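Local coordinates for protein nucleoside phosphorylase, putative (Trypanosoma brucei, PDB 3BJE) that acts as a homodimeric uridine phosphorylase, using phosphate to split uridine reversibly into uracil and ribose 1-phosphate, at residues R145-S151 against T289-T295; A162-I168 against Y239-A245; C253-R257 against V316-V320. One frame throughout, in Å; residues are numbered along the deposited sequence.

Contact 1 of 3, residues R145-S151 against T289-T295. With R1P (1-O-phosphono-alpha-D-ribofuranose), chain C; URA (uracil), chain D.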
loop_
_atom_site.group_PDB
_atom_site.type_symbol
_atom_site.label_atom_id
_atom_site.label_comp_id
_atom_site.label_asym_id
_atom_site.label_seq_id
_atom_site.Cartn_x
_atom_site.Cartn_y
_atom_site.Cartn_z
ATOM N N ARG A 145 -10.008 12.086 5.155
ATOM C CA ARG A 145 -10.121 10.637 5.196
ATOM C C ARG A 145 -11.184 10.238 6.198
ATOM O O ARG A 145 -11.180 10.724 7.317
ATOM C CB ARG A 145 -8.783 10.021 5.586
ATOM C CG ARG A 145 -8.878 8.574 6.030
ATOM C CD ARG A 145 -7.520 7.910 6.065
ATOM N NE ARG A 145 -7.521 6.713 6.919
ATOM C CZ ARG A 145 -8.205 5.595 6.665
ATOM N NH1 ARG A 145 -8.141 4.597 7.530
ATOM N NH2 ARG A 145 -8.953 5.459 5.558
ATOM N N LEU A 146 -12.098 9.380 5.774
ATOM C CA LEU A 146 -13.055 8.732 6.677
ATOM C C LEU A 146 -12.769 7.238 6.601
ATOM O O LEU A 146 -13.029 6.592 5.584
ATOM C CB LEU A 146 -14.514 9.032 6.311
ATOM C CG LEU A 146 -15.573 8.246 7.109
ATOM C CD1 LEU A 146 -15.397 8.358 8.643
ATOM C CD2 LEU A 146 -16.977 8.668 6.714
ATOM N N GLY A 147 -12.177 6.706 7.673
ATOM C CA GLY A 147 -11.667 5.361 7.645
ATOM C C GLY A 147 -12.070 4.507 8.816
ATOM O O GLY A 147 -13.003 4.832 9.556
ATOM N N THR A 148 -11.394 3.370 8.941
ATOM C CA THR A 148 -11.519 2.514 10.112
ATOM C C THR A 148 -10.144 2.419 10.732
ATOM O O THR A 148 -9.150 2.699 10.085
ATOM C CB THR A 148 -12.045 1.103 9.767
ATOM O OG1 THR A 148 -11.146 0.439 8.864
ATOM C CG2 THR A 148 -13.473 1.189 9.180
ATOM N N CYS A 149 -10.081 2.045 11.997
ATOM C CA CYS A 149 -8.777 1.999 12.660
ATOM C C CYS A 149 -8.783 1.133 13.897
ATOM O O CYS A 149 -9.840 0.650 14.346
ATOM C CB CYS A 149 -8.365 3.422 13.054
ATOM S SG CYS A 149 -9.448 4.125 14.357
ATOM N N GLY A 150 -7.594 0.916 14.449
ATOM C CA GLY A 150 -7.454 0.353 15.786
ATOM C C GLY A 150 -7.169 1.453 16.787
ATOM O O GLY A 150 -6.761 2.554 16.392
ATOM N N SER A 151 -7.430 1.180 18.069
ATOM C CA SER A 151 -7.015 2.099 19.134
ATOM C C SER A 151 -6.238 1.370 20.223
ATOM O O SER A 151 -6.699 0.348 20.730
ATOM C CB SER A 151 -8.202 2.815 19.777
ATOM O OG SER A 151 -7.770 3.627 20.865
ATOM N N THR A 289 -4.392 8.092 19.921
ATOM C CA THR A 289 -5.772 7.642 19.922
ATOM C C THR A 289 -6.056 6.504 18.953
ATOM O O THR A 289 -7.001 5.752 19.132
ATOM C CB THR A 289 -6.734 8.809 19.582
ATOM O OG1 THR A 289 -6.221 9.538 18.462
ATOM C CG2 THR A 289 -6.928 9.732 20.809
ATOM N N ASN A 290 -5.283 6.394 17.869
ATOM C CA ASN A 290 -5.589 5.370 16.897
ATOM C C ASN A 290 -4.399 4.969 16.057
ATOM O O ASN A 290 -3.412 5.688 15.994
ATOM C CB ASN A 290 -6.806 5.735 16.019
ATOM C CG ASN A 290 -6.601 6.988 15.171
ATOM O OD1 ASN A 290 -6.005 7.974 15.601
ATOM N ND2 ASN A 290 -7.144 6.954 13.954
ATOM N N ILE A 291 -4.528 3.801 15.435
ATOM C CA ILE A 291 -3.521 3.242 14.528
ATOM C C ILE A 291 -4.235 2.800 13.254
ATOM O O ILE A 291 -5.265 2.115 13.326
ATOM C CB ILE A 291 -2.828 1.995 15.125
ATOM C CG1 ILE A 291 -2.161 2.330 16.460
ATOM C CG2 ILE A 291 -1.823 1.386 14.120
ATOM C CD1 ILE A 291 -1.812 1.088 17.304
ATOM N N GLU A 292 -3.696 3.180 12.105
ATOM C CA GLU A 292 -4.260 2.796 10.811
ATOM C C GLU A 292 -3.156 2.880 9.731
ATOM O O GLU A 292 -1.944 2.862 10.067
ATOM C CB GLU A 292 -5.524 3.615 10.480
ATOM C CG GLU A 292 -5.420 5.134 10.691
ATOM C CD GLU A 292 -4.523 5.771 9.663
ATOM O OE1 GLU A 292 -5.040 6.086 8.568
ATOM O OE2 GLU A 292 -3.314 5.921 9.961
ATOM N N MET A 293 -3.529 2.967 8.455
ATOM C CA MET A 293 -2.538 2.780 7.381
ATOM C C MET A 293 -2.379 3.910 6.348
ATOM O O MET A 293 -1.617 3.746 5.402
ATOM C CB MET A 293 -2.830 1.465 6.648
ATOM C CG MET A 293 -2.672 0.243 7.543
ATOM S SD MET A 293 -3.032 -1.339 6.760
ATOM C CE MET A 293 -1.728 -1.388 5.484
ATOM N N GLU A 294 -3.065 5.048 6.523
ATOM C CA GLU A 294 -3.031 6.134 5.519
ATOM C C GLU A 294 -2.736 7.553 6.005
ATOM O O GLU A 294 -2.271 8.382 5.225
ATOM C CB GLU A 294 -4.367 6.158 4.753
ATOM C CG GLU A 294 -4.591 4.927 3.864
ATOM C CD GLU A 294 -5.403 3.815 4.525
ATOM O OE1 GLU A 294 -6.283 4.102 5.350
ATOM O OE2 GLU A 294 -5.177 2.606 4.213
ATOM N N THR A 295 -3.009 7.840 7.270
ATOM C CA THR A 295 -3.166 9.229 7.694
ATOM C C THR A 295 -1.874 10.039 7.669
ATOM O O THR A 295 -1.885 11.198 7.277
ATOM C CB THR A 295 -3.866 9.284 9.076
ATOM O OG1 THR A 295 -5.210 8.844 8.907
ATOM C CG2 THR A 295 -3.891 10.700 9.648
HETATM C C5 R1P C . -7.022 -2.168 6.809
HETATM O O5 R1P C . -8.056 -3.102 7.155
HETATM C C4 R1P C . -7.617 -0.916 6.194
HETATM O O4 R1P C . -8.674 -0.377 7.008
HETATM C C1 R1P C . -8.370 0.963 7.411
HETATM C C2 R1P C . -6.836 1.028 7.310
HETATM O O2 R1P C . -6.238 2.345 7.308
HETATM C C3 R1P C . -6.589 0.193 6.050
HETATM O O3 R1P C . -6.866 0.922 4.843
HETATM O O1 R1P C . -9.084 1.985 6.638
HETATM P P R1P C . -10.257 1.791 5.543
HETATM O O1P R1P C . -9.479 1.033 4.458
HETATM O O2P R1P C . -10.628 3.212 5.152
HETATM O O3P R1P C . -11.364 0.969 6.119
HETATM N N1 URA D . -7.408 -0.722 10.467
HETATM C C2 URA D . -6.102 -0.797 10.805
HETATM O O2 URA D . -5.188 -0.383 10.023
HETATM N N3 URA D . -5.753 -1.329 11.966
HETATM C C4 URA D . -6.675 -1.806 12.823
HETATM O O4 URA D . -6.286 -2.288 13.901
HETATM C C5 URA D . -8.014 -1.753 12.491
HETATM C C6 URA D . -8.362 -1.193 11.276
#
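G150 and I291 hold the two strands together through the backbone: G150 N reaches I291 O at 2.9 Å and I291 N reaches G150 O at 2.7 Å, a single antiparallel hydrogen-bonded bridge. With their axes at 121°, the strands diverge from it. Next, the S151 hydroxyl donates to T289 O (2.8 Å) from above the carbonyl plane. The neutral packing centres on C149, whose SG rests 3.5 Å from N290 CB; N290 ND2 bonds weakly to that sulfur, while N290 OD1 is held by T244 of the adjoining strand.

Charged groups gather where the strands have parted. R145 stretches out, CG anti to the backbone N (chi1 164°), carrying its guanidinium past E292 to the phosphate. R145 NE meets the anti lone pair of E292 OE1 at 3.0 Å, tilted out of the guanidinium plane. That oxygen also accepts from E294 N and T295 OG1, on opposite sides of the carboxylate plane, and T246 holds OE2. G147 CA lies against one face of the guanidinium and the E294 carboxylate stands over the other, where no N-H points at it.

R145 NH2 points almost straight at R1P O2P (2.8 Å), and R145 NH1 reaches R1P O1 (2.9 Å). T148 OG1 adds a phosphate contact and M293 N binds the ribose O2; the E294 carboxylate lies at both ribose hydroxyls, though OE1's placement is doubtful. G50, R54, and H34 and R74 of the second subunit bind R1P too.

The principle is second-shell control: E292, itself fixed from several sides, sets where R145 NE sits and so where NH1 and NH2 point.

Contact 2 of 3, residues A162-I168 against Y239-A245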
loop_
_atom_site.group_PDB
_atom_site.type_symbol
_atom_site.label_atom_id
_atom_site.label_comp_id
_atom_site.label_asym_id
_atom_site.label_seq_id
_atom_site.Cartn_x
_atom_site.Cartn_y
_atom_site.Cartn_z
ATOM N N ALA A 162 -12.287 8.514 15.905
ATOM C CA ALA A 162 -11.006 9.050 16.332
ATOM C C ALA A 162 -10.527 10.071 15.292
ATOM O O ALA A 162 -10.229 9.732 14.129
ATOM C CB ALA A 162 -10.000 7.936 16.503
ATOM N N VAL A 163 -10.465 11.328 15.729
ATOM C CA VAL A 163 -10.164 12.456 14.866
ATOM C C VAL A 163 -8.688 12.791 15.022
ATOM O O VAL A 163 -8.205 12.946 16.137
ATOM C CB VAL A 163 -11.033 13.671 15.265
ATOM C CG1 VAL A 163 -10.772 14.865 14.341
ATOM C CG2 VAL A 163 -12.489 13.283 15.248
ATOM N N THR A 164 -7.977 12.884 13.898
ATOM C CA THR A 164 -6.542 13.133 13.902
ATOM C C THR A 164 -6.220 14.596 14.164
ATOM O O THR A 164 -6.817 15.474 13.526
ATOM C CB THR A 164 -5.926 12.770 12.533
ATOM O OG1 THR A 164 -6.133 11.373 12.281
ATOM C CG2 THR A 164 -4.417 13.095 12.486
ATOM N N ARG A 165 -5.346 14.851 15.147
ATOM C CA ARG A 165 -4.658 16.132 15.244
ATOM C C ARG A 165 -3.245 15.905 14.706
ATOM O O ARG A 165 -3.002 16.147 13.550
ATOM C CB ARG A 165 -4.669 16.713 16.662
ATOM C CG ARG A 165 -4.179 18.146 16.675
ATOM C CD ARG A 165 -4.147 18.767 18.055
ATOM N NE ARG A 165 -5.464 19.028 18.646
ATOM C CZ ARG A 165 -5.951 18.414 19.732
ATOM N NH1 ARG A 165 -5.268 17.460 20.351
ATOM N NH2 ARG A 165 -7.147 18.751 20.203
ATOM N N HIS A 166 -2.320 15.388 15.521
ATOM C CA HIS A 166 -0.977 15.058 15.024
ATOM C C HIS A 166 -0.937 13.635 14.497
ATOM O O HIS A 166 -1.830 12.837 14.762
ATOM C CB HIS A 166 0.067 15.251 16.135
ATOM C CG HIS A 166 0.142 16.662 16.636
ATOM N ND1 HIS A 166 -0.581 17.099 17.723
ATOM C CD2 HIS A 166 0.827 17.743 16.182
ATOM C CE1 HIS A 166 -0.340 18.384 17.926
ATOM N NE2 HIS A 166 0.524 18.799 17.015
ATOM N N ALA A 167 0.093 13.348 13.711
ATOM C CA ALA A 167 0.289 12.025 13.135
ATOM C C ALA A 167 1.738 11.582 13.313
ATOM O O ALA A 167 2.658 12.384 13.212
ATOM C CB ALA A 167 -0.032 12.054 11.659
ATOM N N ILE A 168 1.912 10.288 13.570
ATOM C CA ILE A 168 3.215 9.634 13.537
ATOM C C ILE A 168 3.270 8.741 12.316
ATOM O O ILE A 168 2.421 7.864 12.148
ATOM C CB ILE A 168 3.439 8.760 14.769
ATOM C CG1 ILE A 168 3.370 9.595 16.055
ATOM C CG2 ILE A 168 4.805 8.041 14.688
ATOM C CD1 ILE A 168 2.934 8.785 17.270
ATOM N N TYR A 239 -16.677 10.694 20.001
ATOM C CA TYR A 239 -15.425 10.985 19.326
ATOM C C TYR A 239 -14.310 11.349 20.294
ATOM O O TYR A 239 -14.556 11.721 21.450
ATOM C CB TYR A 239 -15.602 12.089 18.279
ATOM C CG TYR A 239 -15.791 13.482 18.826
ATOM C CD1 TYR A 239 -14.732 14.392 18.863
ATOM C CD2 TYR A 239 -17.025 13.900 19.270
ATOM C CE1 TYR A 239 -14.911 15.689 19.352
ATOM C CE2 TYR A 239 -17.220 15.194 19.769
ATOM C CZ TYR A 239 -16.159 16.083 19.803
ATOM O OH TYR A 239 -16.357 17.365 20.286
ATOM N N VAL A 240 -13.088 11.212 19.789
ATOM C CA VAL A 240 -11.867 11.558 20.501
ATOM C C VAL A 240 -10.922 12.266 19.528
ATOM O O VAL A 240 -11.024 12.076 18.317
ATOM C CB VAL A 240 -11.177 10.292 21.097
ATOM C CG1 VAL A 240 -12.083 9.616 22.124
ATOM C CG2 VAL A 240 -10.769 9.288 20.014
ATOM N N ILE A 241 -10.022 13.089 20.057
ATOM C CA ILE A 241 -9.020 13.774 19.242
ATOM C C ILE A 241 -7.642 13.470 19.786
ATOM O O ILE A 241 -7.421 13.551 20.994
ATOM C CB ILE A 241 -9.152 15.309 19.261
ATOM C CG1 ILE A 241 -10.601 15.747 19.041
ATOM C CG2 ILE A 241 -8.207 15.918 18.206
ATOM C CD1 ILE A 241 -10.880 17.141 19.543
ATOM N N GLY A 242 -6.706 13.174 18.893
ATOM C CA GLY A 242 -5.358 12.867 19.337
ATOM C C GLY A 242 -4.450 12.471 18.205
ATOM O O GLY A 242 -4.722 12.753 17.038
ATOM N N THR A 243 -3.366 11.793 18.562
ATOM C CA THR A 243 -2.345 11.452 17.596
ATOM C C THR A 243 -2.669 10.116 16.946
ATOM O O THR A 243 -3.007 9.140 17.627
ATOM C CB THR A 243 -0.957 11.420 18.274
ATOM O OG1 THR A 243 -0.618 12.734 18.716
ATOM C CG2 THR A 243 0.118 10.947 17.312
ATOM N N THR A 244 -2.561 10.089 15.619
ATOM C CA THR A 244 -2.764 8.880 14.837
ATOM C C THR A 244 -1.408 8.305 14.419
ATOM O O THR A 244 -0.580 9.017 13.824
ATOM C CB THR A 244 -3.604 9.184 13.571
ATOM O OG1 THR A 244 -4.856 9.763 13.977
ATOM C CG2 THR A 244 -3.824 7.898 12.724
ATOM N N ALA A 245 -1.161 7.029 14.721
ATOM C CA ALA A 245 0.048 6.341 14.263
ATOM C C ALA A 245 -0.268 5.542 13.011
ATOM O O ALA A 245 -1.172 4.709 13.014
ATOM C CB ALA A 245 0.578 5.419 15.367
#
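T164 and T244 mark the tightly packed middle of this parallel strand pair, their hydroxyls hydrogen-bonded OG1 to OG1 at 2.7 Å as the side chains cross at about a right angle. Beyond them, the T243 methyl CG2 lies 3.6 Å from I168 CD1. Backbone bonds run along both sides of a beta bulge: V163 N to V240 O (2.8 Å) and G242 N to V163 O before it, T244 N to H166 O and I168 N to T244 O (2.8 Å) after it. At the bulge itself the chain turns a corner, yet R165 N still reaches G242 O at 2.9 Å.

The solvent side is the Y239 to I241 end with R165, all partly exposed. A162 CB touches V240 CG2 there, and Y239 approaches V163 obliquely. I241 CG2 sits 3.6 Å from R165 NH2, off-centre over one face of the guanidinium in the conformer described, one of two.

E286 makes a salt bridge to R165 in that conformer and hydrogen bonds to H166 ND1 and T243 OG1. The chemistry implies that one carboxylate, that of E286, gathers three polar side-chain ends at the corner, while T244 OG1 is shared between T164 OG1 and N290 OD1 of the next strand.

Contact 3 of 3, residues C253-R257 against V316-V320. With URA (uracil), chain D.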
loop_
_atom_site.group_PDB
_atom_site.type_symbol
_atom_site.label_atom_id
_atom_site.label_comp_id
_atom_site.label_asym_id
_atom_site.label_seq_id
_atom_site.Cartn_x
_atom_site.Cartn_y
_atom_site.Cartn_z
ATOM N N CYS A 253 3.479 -5.137 11.438
ATOM C CA CYS A 253 3.619 -3.681 11.303
ATOM C C CYS A 253 2.813 -2.845 12.261
ATOM O O CYS A 253 3.090 -1.653 12.406
ATOM C CB CYS A 253 3.281 -3.284 9.885
ATOM S SG CYS A 253 4.485 -3.888 8.660
ATOM N N GLN A 254 1.777 -3.443 12.852
ATOM C CA GLN A 254 0.977 -2.842 13.924
ATOM C C GLN A 254 1.138 -3.594 15.259
ATOM O O GLN A 254 0.328 -3.444 16.141
ATOM C CB GLN A 254 -0.496 -2.718 13.511
ATOM C CG GLN A 254 -0.708 -1.884 12.256
ATOM C CD GLN A 254 -2.165 -1.622 11.901
ATOM O OE1 GLN A 254 -3.056 -1.661 12.782
ATOM N NE2 GLN A 254 -2.412 -1.304 10.623
ATOM N N GLY A 255 2.189 -4.405 15.402
ATOM C CA GLY A 255 2.418 -5.122 16.649
ATOM C C GLY A 255 1.519 -6.333 16.879
ATOM O O GLY A 255 1.439 -6.827 17.998
ATOM N N ARG A 256 0.849 -6.828 15.829
ATOM C CA ARG A 256 0.118 -8.093 15.916
ATOM C C ARG A 256 1.091 -9.269 15.820
ATOM O O ARG A 256 2.010 -9.256 15.002
ATOM C CB ARG A 256 -0.963 -8.204 14.829
ATOM C CG ARG A 256 -2.132 -7.247 15.004
ATOM C CD ARG A 256 -3.190 -7.421 13.931
ATOM N NE ARG A 256 -4.428 -6.781 14.343
ATOM C CZ ARG A 256 -4.742 -5.501 14.146
ATOM N NH1 ARG A 256 -3.945 -4.681 13.485
ATOM N NH2 ARG A 256 -5.889 -5.028 14.612
ATOM N N ARG A 257 0.873 -10.269 16.665
ATOM C CA ARG A 257 1.732 -11.453 16.758
ATOM C C ARG A 257 1.072 -12.618 16.011
ATOM O O ARG A 257 0.026 -13.129 16.437
ATOM C CB ARG A 257 1.938 -11.816 18.232
ATOM C CG ARG A 257 2.821 -10.840 18.997
ATOM C CD ARG A 257 2.863 -11.223 20.484
ATOM N NE ARG A 257 3.598 -10.272 21.342
ATOM C CZ ARG A 257 4.750 -10.525 21.972
ATOM N NH1 ARG A 257 5.380 -11.689 21.822
ATOM N NH2 ARG A 257 5.289 -9.592 22.761
ATOM N N VAL A 316 -12.630 0.163 14.994
ATOM C CA VAL A 316 -13.177 -1.181 14.783
ATOM C C VAL A 316 -12.367 -2.283 15.470
ATOM O O VAL A 316 -12.783 -3.440 15.491
ATOM C CB VAL A 316 -13.305 -1.513 13.290
ATOM C CG1 VAL A 316 -14.210 -0.499 12.584
ATOM C CG2 VAL A 316 -11.921 -1.554 12.624
ATOM N N SER A 317 -11.220 -1.924 16.033
ATOM C CA SER A 317 -10.404 -2.882 16.760
ATOM C C SER A 317 -9.896 -2.237 18.029
ATOM O O SER A 317 -9.240 -1.199 17.998
ATOM C CB SER A 317 -9.227 -3.347 15.911
ATOM O OG SER A 317 -8.376 -4.192 16.668
ATOM N N LYS A 318 -10.234 -2.838 19.162
ATOM C CA LYS A 318 -9.700 -2.391 20.430
ATOM C C LYS A 318 -8.619 -3.385 20.737
ATOM O O LYS A 318 -8.872 -4.578 20.899
ATOM C CB LYS A 318 -10.757 -2.364 21.534
ATOM C CG LYS A 318 -11.620 -1.095 21.558
ATOM C CD LYS A 318 -10.832 0.213 21.776
ATOM C CE LYS A 318 -10.067 0.292 23.099
ATOM N NZ LYS A 318 -10.916 0.680 24.255
ATOM N N ARG A 319 -7.401 -2.871 20.767
ATOM C CA ARG A 319 -6.222 -3.681 20.914
ATOM C C ARG A 319 -5.903 -3.835 22.410
ATOM O O ARG A 319 -5.080 -4.661 22.788
ATOM C CB ARG A 319 -5.073 -3.020 20.132
ATOM C CG ARG A 319 -5.370 -2.770 18.612
ATOM C CD ARG A 319 -5.232 -4.040 17.759
ATOM N NE ARG A 319 -3.998 -4.796 18.019
ATOM C CZ ARG A 319 -2.802 -4.540 17.480
ATOM N NH1 ARG A 319 -2.648 -3.544 16.611
ATOM N NH2 ARG A 319 -1.754 -5.292 17.808
ATOM N N VAL A 320 -6.564 -3.033 23.247
ATOM C CA VAL A 320 -6.500 -3.153 24.711
ATOM C C VAL A 320 -7.927 -3.246 25.265
ATOM O O VAL A 320 -8.890 -2.981 24.545
ATOM C CB VAL A 320 -5.804 -1.930 25.359
ATOM C CG1 VAL A 320 -4.441 -1.669 24.719
ATOM C CG2 VAL A 320 -6.698 -0.694 25.269
HETATM N N1 URA D . -7.408 -0.722 10.467
HETATM C C2 URA D . -6.102 -0.797 10.805
HETATM O O2 URA D . -5.188 -0.383 10.023
HETATM N N3 URA D . -5.753 -1.329 11.966
HETATM C C4 URA D . -6.675 -1.806 12.823
HETATM O O4 URA D . -6.286 -2.288 13.901
HETATM C C5 URA D . -8.014 -1.753 12.491
HETATM C C6 URA D . -8.362 -1.193 11.276
HETATM O O HOH W 1 -4.171 -1.464 15.368
#
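R256 and R319 lie on backbones that never pair: their CA atoms, 9.2 Å apart, are the nearest across the two segments. Residues 253-257 form an irregular loop, turned at G255 by a positive phi of 76°, and 316-318 end a strand that runs on into a loop at R319. The contact is made by side chains, above all that of R319, which meets both a side chain and a backbone carbonyl of the loop.

A bend at chi2 brings R319 CD to 3.4 Å from R256 NH2, and a second bend at chi3 turns its guanidinium onto that of R256. The two flat groups stack with centres 4.0 Å apart and planes 27° from parallel. From there R319 grips the loop end-on, NH1 (3.0 Å) and NH2 both donating to Q254 O from the same face of the carbonyl.

R256 and Q254 read the base. Q254 runs extended beyond CG, and its amide faces uracil with both ends: OE1 accepts from N3 at 2.8 Å and NE2 donates to O2 at 3.0 Å. G249 O takes NE2 as well, which fixes how the amide is turned. R256 NH2 donates to uracil O4 at 2.9 Å, in the guanidinium plane, while NH1 binds Q254 OE1 from above the amide plane; F250 adds a cation-pi contact to R256. A water joins Q254 OE1, R319 NH1 and uracil O4, which links R319 indirectly to the base.

In the fold, S317 and R319 hydrogen-bond through their backbones to S151 on strand 142-151, M325 of strand 324-325 packs on S317, and R319 rests on V271 of helix 270-276.

How the contacts relate
Contacts 1 and 3 share the nucleoside site: contact 1 carries the ribose-phosphate groups and the backbone under uracil, contact 3 the polar edge of the base. Their centres are 11 Å apart, and strands 142-151 and 308-318 join them where C149 O probably accepts from V316 N at 2.9 Å. M293 CG also packs 3.5 Å from Q254 NE2. Contact 2, centred 8 Å from contact 1, lies on the next strand of the same sheet: T289 N probably donates to T243 O (2.9 Å), and the T244 side chain lies about 8 Å from the ribose phosphate. Contacts 2 and 3, centred 16 Å apart, do not touch. Pocket and framework are thus continuous through contact 1.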